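Local coordinates for glycoside hydrolase family protein (Novosphingobium sp. PP1Y, PDB 6Q2F) that probably hydrolyses terminal alpha-L-rhamnose residues from rhamnosylated glycosides, as an alpha-L-rhamnosidase that carries a bound sodium ion, at residues Asn730-Ala735 with Ala761-Asn766. Residues are numbered along the deposited sequence; the frame is centred on the assembly and turned at random.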
loop_
_atom_site.group_PDB
_atom_site.type_symbol
_atom_site.label_atom_id
_atom_site.label_comp_id
_atom_site.label_asym_id
_atom_site.label_seq_id
_atom_site.Cartn_x
_atom_site.Cartn_y
_atom_site.Cartn_z
ATOM N N ASN A 730 4.223 20.886 1.291
ATOM C CA ASN A 730 2.807 20.676 1.539
ATOM C C ASN A 730 2.307 21.593 2.645
ATOM O O ASN A 730 2.990 21.808 3.648
ATOM C CB ASN A 730 2.536 19.235 1.949
ATOM C CG ASN A 730 1.052 18.931 1.970
ATOM O OD1 ASN A 730 0.458 18.704 3.018
ATOM N ND2 ASN A 730 0.442 18.942 0.795
ATOM N N VAL A 731 1.087 22.099 2.475
ATOM C CA VAL A 731 0.386 22.839 3.517
ATOM C C VAL A 731 -0.771 21.989 4.024
ATOM O O VAL A 731 -1.655 21.609 3.248
ATOM C CB VAL A 731 -0.119 24.192 3.000
ATOM C CG1 VAL A 731 -1.060 24.855 4.026
ATOM C CG2 VAL A 731 1.063 25.097 2.747
ATOM N N ALA A 732 -0.803 21.742 5.334
ATOM C CA ALA A 732 -1.922 21.051 5.964
ATOM C C ALA A 732 -2.164 21.678 7.324
ATOM O O ALA A 732 -1.216 22.092 7.990
ATOM C CB ALA A 732 -1.653 19.548 6.108
ATOM N N ASP A 733 -3.431 21.760 7.727
ATOM C CA ASP A 733 -3.783 22.381 8.992
ATOM C C ASP A 733 -4.025 21.378 10.104
ATOM O O ASP A 733 -3.906 21.749 11.275
ATOM C CB ASP A 733 -5.033 23.258 8.830
ATOM C CG ASP A 733 -4.781 24.459 7.941
ATOM O OD1 ASP A 733 -3.717 25.090 8.073
ATOM O OD2 ASP A 733 -5.635 24.762 7.101
ATOM N N VAL A 734 -4.348 20.127 9.772
ATOM C CA VAL A 734 -4.741 19.130 10.761
ATOM C C VAL A 734 -3.697 18.022 10.769
ATOM O O VAL A 734 -3.323 17.505 9.710
ATOM C CB VAL A 734 -6.152 18.577 10.476
ATOM C CG1 VAL A 734 -6.493 17.460 11.448
ATOM C CG2 VAL A 734 -7.200 19.699 10.561
ATOM N N ALA A 735 -3.191 17.694 11.957
ATOM C CA ALA A 735 -2.389 16.490 12.143
ATOM C C ALA A 735 -3.331 15.433 12.702
ATOM O O ALA A 735 -3.780 15.535 13.846
ATOM C CB ALA A 735 -1.209 16.741 13.085
ATOM N N ALA A 761 -6.510 20.798 4.516
ATOM C CA ALA A 761 -5.690 19.626 4.256
ATOM C C ALA A 761 -5.213 19.008 5.568
ATOM O O ALA A 761 -5.210 19.649 6.623
ATOM C CB ALA A 761 -4.486 19.974 3.379
ATOM N N TYR A 762 -4.813 17.741 5.495
ATOM C CA TYR A 762 -4.378 17.037 6.688
ATOM C C TYR A 762 -3.282 16.039 6.350
ATOM O O TYR A 762 -3.143 15.589 5.207
ATOM C CB TYR A 762 -5.534 16.307 7.384
ATOM C CG TYR A 762 -6.139 15.157 6.607
ATOM C CD1 TYR A 762 -7.062 15.386 5.583
ATOM C CD2 TYR A 762 -5.833 13.840 6.932
ATOM C CE1 TYR A 762 -7.636 14.329 4.876
ATOM C CE2 TYR A 762 -6.398 12.788 6.243
ATOM C CZ TYR A 762 -7.293 13.031 5.210
ATOM O OH TYR A 762 -7.860 11.970 4.538
ATOM N N ASP A 763 -2.482 15.748 7.375
ATOM C CA ASP A 763 -1.506 14.671 7.401
ATOM C C ASP A 763 -1.887 13.712 8.520
ATOM O O ASP A 763 -2.433 14.127 9.552
ATOM C CB ASP A 763 -0.084 15.193 7.689
ATOM C CG ASP A 763 0.504 15.999 6.549
ATOM O OD1 ASP A 763 0.190 15.686 5.384
ATOM O OD2 ASP A 763 1.300 16.934 6.836
ATOM N N TYR A 764 -1.590 12.434 8.331
ATOM C CA TYR A 764 -1.611 11.517 9.459
ATOM C C TYR A 764 -0.325 11.676 10.259
ATOM O O TYR A 764 0.748 11.924 9.695
ATOM C CB TYR A 764 -1.720 10.072 8.996
ATOM C CG TYR A 764 -3.042 9.716 8.386
ATOM C CD1 TYR A 764 -4.208 9.777 9.138
ATOM C CD2 TYR A 764 -3.129 9.294 7.066
ATOM C CE1 TYR A 764 -5.430 9.430 8.593
ATOM C CE2 TYR A 764 -4.347 8.941 6.516
ATOM C CZ TYR A 764 -5.489 9.012 7.281
ATOM O OH TYR A 764 -6.691 8.675 6.725
ATOM N N ILE A 765 -0.432 11.530 11.581
ATOM C CA ILE A 765 0.732 11.434 12.460
ATOM C C ILE A 765 0.577 10.174 13.290
ATOM O O ILE A 765 -0.527 9.858 13.754
ATOM C CB ILE A 765 0.907 12.662 13.385
ATOM C CG1 ILE A 765 -0.334 12.901 14.238
ATOM C CG2 ILE A 765 1.196 13.904 12.592
ATOM C CD1 ILE A 765 -0.074 13.921 15.374
ATOM N N ASN A 766 1.669 9.433 13.446
ATOM C CA ASN A 766 1.705 8.244 14.273
ATOM C C ASN A 766 2.369 8.574 15.607
ATOM O O ASN A 766 2.661 9.739 15.918
ATOM C CB ASN A 766 2.418 7.106 13.526
ATOM C CG ASN A 766 3.898 7.386 13.289
ATOM O OD1 ASN A 766 4.366 8.513 13.454
ATOM N ND2 ASN A 766 4.637 6.355 12.867
HETATM O O HOH W 1 -1.929 17.184 3.045
HETATM O O HOH W 2 2.089 19.222 5.609
HETATM O O HOH W 3 -5.130 23.249 4.675
#
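Asp763 is a good example of how a carboxylate is accommodated on one face of a parallel strand pair. Its CB leaves the backbone on the same face as Ala735, and CG lies anti to the carbonyl carbon (chi1 -70°), which brings the carboxylate back toward Ala732, whose CB is 4.0 Å from Asp763 OD2. At the tip the two oxygens part company: OD2 is hydrogen-bonded to a water 2.7 Å away and also to Tyr789 OH, while OD1 is hydrogen-bonded to His634 ND1 of helix 620-636. Asn730 approaches tip to tip with its amide oxygen: Asn730 OD1 lies 3.8 Å from Asp763 OD1, amide and carboxylate planes 39° apart. The same OD1 is joined to Asp763 OD2 through that water and to Tyr762 O through another.

Strands 734-737 and 762-765 are the two strands of a beta-alpha-beta unit, connected by way of helix 744-747, and they form part of a mixed sheet that continues through strand 788-794. Asp763 N donates to Val734 O at 3.0 Å, nearly along the C=O axis. Where the pairing begins, Ala761 O receives two N-H groups, from Asp733 N at 3.0 Å, above the carbonyl plane, and weakly from Val734 N at 3.3 Å. Beyond Asp763, Ala735 CB rests against Ile765 CG2 at 3.8 Å; on the other face, Val734 CB meets Tyr762 CB at 3.9 Å.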